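Local coordinates for protein SusD homolog (PDB 4MRU) that probably binds glycans, perhaps mucin O-glycans, at the cell surface of a gut Bacteroides as a SusD-like lipoprotein with a TPR-like helical fold, at residues Q193-F198 / Y322-A327. Numbering follows the deposited sequence. Where two conformers were deposited one is given.
With EDO (1,2-ethanediol), chain F.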
loop_
_atom_site.group_PDB
_atom_site.type_symbol
_atom_site.label_atom_id
_atom_site.label_comp_id
_atom_site.label_asym_id
_atom_site.label_seq_id
_atom_site.Cartn_x
_atom_site.Cartn_y
_atom_site.Cartn_z
ATOM N N GLN A 193 -4.737 17.774 -15.912
ATOM C CA GLN A 193 -3.878 16.903 -16.716
ATOM C C GLN A 193 -3.140 15.911 -15.844
ATOM O O GLN A 193 -3.002 14.735 -16.171
ATOM C CB GLN A 193 -2.879 17.769 -17.553
ATOM C CG GLN A 193 -3.542 18.619 -18.628
ATOM C CD GLN A 193 -4.395 19.812 -18.113
ATOM O OE1 GLN A 193 -4.298 20.226 -16.951
ATOM N NE2 GLN A 193 -5.243 20.355 -18.999
ATOM N N GLN A 194 -2.660 16.377 -14.698
ATOM C CA GLN A 194 -1.951 15.485 -13.773
ATOM C C GLN A 194 -2.923 14.537 -13.093
ATOM O O GLN A 194 -2.581 13.382 -12.896
ATOM C CB GLN A 194 -1.138 16.286 -12.746
ATOM C CG GLN A 194 0.120 16.888 -13.360
ATOM C CD GLN A 194 0.863 17.742 -12.365
ATOM O OE1 GLN A 194 0.266 18.573 -11.664
ATOM N NE2 GLN A 194 2.151 17.508 -12.249
ATOM N N TRP A 195 -4.123 15.013 -12.724
ATOM C CA TRP A 195 -5.157 14.105 -12.206
ATOM C C TRP A 195 -5.440 12.970 -13.196
ATOM O O TRP A 195 -5.618 11.821 -12.758
ATOM C CB TRP A 195 -6.444 14.847 -11.841
ATOM C CG TRP A 195 -6.354 15.517 -10.527
ATOM C CD1 TRP A 195 -6.300 16.847 -10.276
ATOM C CD2 TRP A 195 -6.240 14.861 -9.257
ATOM N NE1 TRP A 195 -6.198 17.083 -8.921
ATOM C CE2 TRP A 195 -6.143 15.878 -8.268
ATOM C CE3 TRP A 195 -6.176 13.522 -8.862
ATOM C CZ2 TRP A 195 -5.994 15.585 -6.911
ATOM C CZ3 TRP A 195 -6.021 13.221 -7.499
ATOM C CH2 TRP A 195 -5.976 14.251 -6.535
ATOM N N ARG A 196 -5.415 13.233 -14.512
ATOM C CA ARG A 196 -5.635 12.121 -15.465
ATOM C C ARG A 196 -4.489 11.090 -15.473
ATOM O O ARG A 196 -4.739 9.892 -15.554
ATOM C CB ARG A 196 -5.882 12.626 -16.894
ATOM C CG ARG A 196 -7.198 13.400 -16.978
ATOM C CD ARG A 196 -7.563 13.686 -18.424
ATOM N NE ARG A 196 -7.960 12.454 -19.052
ATOM C CZ ARG A 196 -7.515 11.992 -20.212
ATOM N NH1 ARG A 196 -6.644 12.660 -20.944
ATOM N NH2 ARG A 196 -7.984 10.838 -20.646
ATOM N N LEU A 197 -3.245 11.551 -15.393
ATOM C CA LEU A 197 -2.121 10.649 -15.296
ATOM C C LEU A 197 -2.289 9.753 -14.083
ATOM O O LEU A 197 -2.108 8.504 -14.146
ATOM C CB LEU A 197 -0.809 11.416 -15.201
ATOM C CG LEU A 197 -0.450 12.270 -16.427
ATOM C CD1 LEU A 197 0.860 13.006 -16.146
ATOM C CD2 LEU A 197 -0.357 11.402 -17.657
ATOM N N PHE A 198 -2.652 10.374 -12.969
ATOM C CA PHE A 198 -2.826 9.599 -11.749
ATOM C C PHE A 198 -3.963 8.592 -11.921
ATOM O O PHE A 198 -3.844 7.420 -11.529
ATOM C CB PHE A 198 -3.104 10.496 -10.538
ATOM C CG PHE A 198 -3.559 9.746 -9.355
ATOM C CD1 PHE A 198 -2.655 8.980 -8.628
ATOM C CD2 PHE A 198 -4.882 9.764 -8.973
ATOM C CE1 PHE A 198 -3.071 8.250 -7.529
ATOM C CE2 PHE A 198 -5.301 9.030 -7.886
ATOM C CZ PHE A 198 -4.386 8.296 -7.152
ATOM N N TYR A 322 2.517 13.036 2.010
ATOM C CA TYR A 322 2.155 11.653 1.939
ATOM C C TYR A 322 2.218 11.211 0.469
ATOM O O TYR A 322 1.591 11.858 -0.400
ATOM C CB TYR A 322 0.762 11.429 2.499
ATOM C CG TYR A 322 0.578 11.765 3.940
ATOM C CD1 TYR A 322 0.826 10.822 4.939
ATOM C CD2 TYR A 322 0.116 13.009 4.329
ATOM C CE1 TYR A 322 0.630 11.127 6.287
ATOM C CE2 TYR A 322 -0.035 13.338 5.674
ATOM C CZ TYR A 322 0.194 12.370 6.650
ATOM O OH TYR A 322 0.021 12.683 7.992
ATOM N N VAL A 323 2.921 10.115 0.181
ATOM C CA VAL A 323 3.196 9.725 -1.206
ATOM C C VAL A 323 2.172 8.707 -1.639
ATOM O O VAL A 323 2.141 7.589 -1.110
ATOM C CB VAL A 323 4.648 9.180 -1.374
ATOM C CG1 VAL A 323 4.928 8.741 -2.811
ATOM C CG2 VAL A 323 5.699 10.215 -0.942
ATOM N N TRP A 324 1.313 9.085 -2.595
ATOM C CA TRP A 324 0.289 8.159 -3.087
ATOM C C TRP A 324 0.764 7.229 -4.218
ATOM O O TRP A 324 0.602 6.044 -4.131
ATOM C CB TRP A 324 -0.878 8.920 -3.630
ATOM C CG TRP A 324 -1.675 9.708 -2.624
ATOM C CD1 TRP A 324 -1.405 9.896 -1.323
ATOM C CD2 TRP A 324 -2.873 10.408 -2.898
ATOM N NE1 TRP A 324 -2.381 10.688 -0.742
ATOM C CE2 TRP A 324 -3.305 10.994 -1.704
ATOM C CE3 TRP A 324 -3.638 10.584 -4.047
ATOM C CZ2 TRP A 324 -4.484 11.766 -1.625
ATOM C CZ3 TRP A 324 -4.820 11.286 -3.973
ATOM C CH2 TRP A 324 -5.229 11.883 -2.772
HETATM N N MSE A 325 1.306 7.786 -5.288
HETATM C CA MSE A 325 1.673 7.002 -6.458
HETATM C C MSE A 325 2.810 7.684 -7.145
HETATM O O MSE A 325 2.774 8.881 -7.389
HETATM C CB MSE A 325 0.473 6.877 -7.391
HETATM C CG MSE A 325 0.952 6.166 -8.660
HETATM SE SE MSE A 325 0.415 4.316 -8.971
HETATM C CE MSE A 325 -1.473 4.568 -8.415
ATOM N N THR A 326 3.849 6.896 -7.457
ATOM C CA THR A 326 5.030 7.431 -8.095
ATOM C C THR A 326 5.329 6.803 -9.458
ATOM O O THR A 326 4.871 5.711 -9.815
ATOM C CB THR A 326 6.275 7.191 -7.252
ATOM O OG1 THR A 326 6.547 5.771 -7.230
ATOM C CG2 THR A 326 6.096 7.771 -5.862
ATOM N N ALA A 327 6.115 7.533 -10.214
ATOM C CA ALA A 327 6.641 7.044 -11.493
ATOM C C ALA A 327 7.346 5.715 -11.349
ATOM O O ALA A 327 7.209 4.871 -12.209
ATOM C CB ALA A 327 7.573 8.071 -12.092
HETATM C C1 EDO F . -3.219 5.266 -3.006
HETATM O O1 EDO F . -3.556 3.967 -2.508
HETATM C C2 EDO F . -2.017 5.634 -2.206
HETATM O O2 EDO F . -1.058 4.663 -2.587
#
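Trp324 brings the six-membered part of its indole against two aromatic side chains of helix 192-209. CZ3 of Trp324 meets CH2 of Trp195 at 4.1 Å, approaching the Trp195 ring at the edge and near its plane, while CE3 of Trp324 lies 3.9 Å from CZ of Phe198. The Phe198 and Trp324 rings are inclined by 52° with centroids 5.8 Å apart, an oblique pairing. At the backbone, Trp324 and Met325 both face Ala239, forming a classic beta bulge in the two-stranded antiparallel sheet, which the contact joins to helices 192-209 and 104-125 of the TPR-like SusD fold. The Trp324 carbonyl O accepts a hydrogen bond from O2 of an ethanediol, probably a crystallisation additive, also held by Asn426 and Arg205. Met325, a selenomethionine here, lays CB at the edge of the Phe198 ring, in its plane, 3.8 Å from Phe198 CE1. Phe198, with CG anti to the backbone N (chi1 168°), turns its CE1-CZ edge to the strand; cutting this side chain back to an alanine would probably open a gap between helix and strand and cost Trp324 CE3 and Met325 CB their aromatic neighbour. Leu113 and Thr116 of helix 104-125 touch Trp324 and Phe198, respectively, and Asp185 accepts the indole N-H of Trp195. Between 193-198 and 322-327 cohesion thus comes from apolar, largely aromatic packing, with a weak hydrogen bond from Arg205, further along the helix, to Trp324 O as a polar tie.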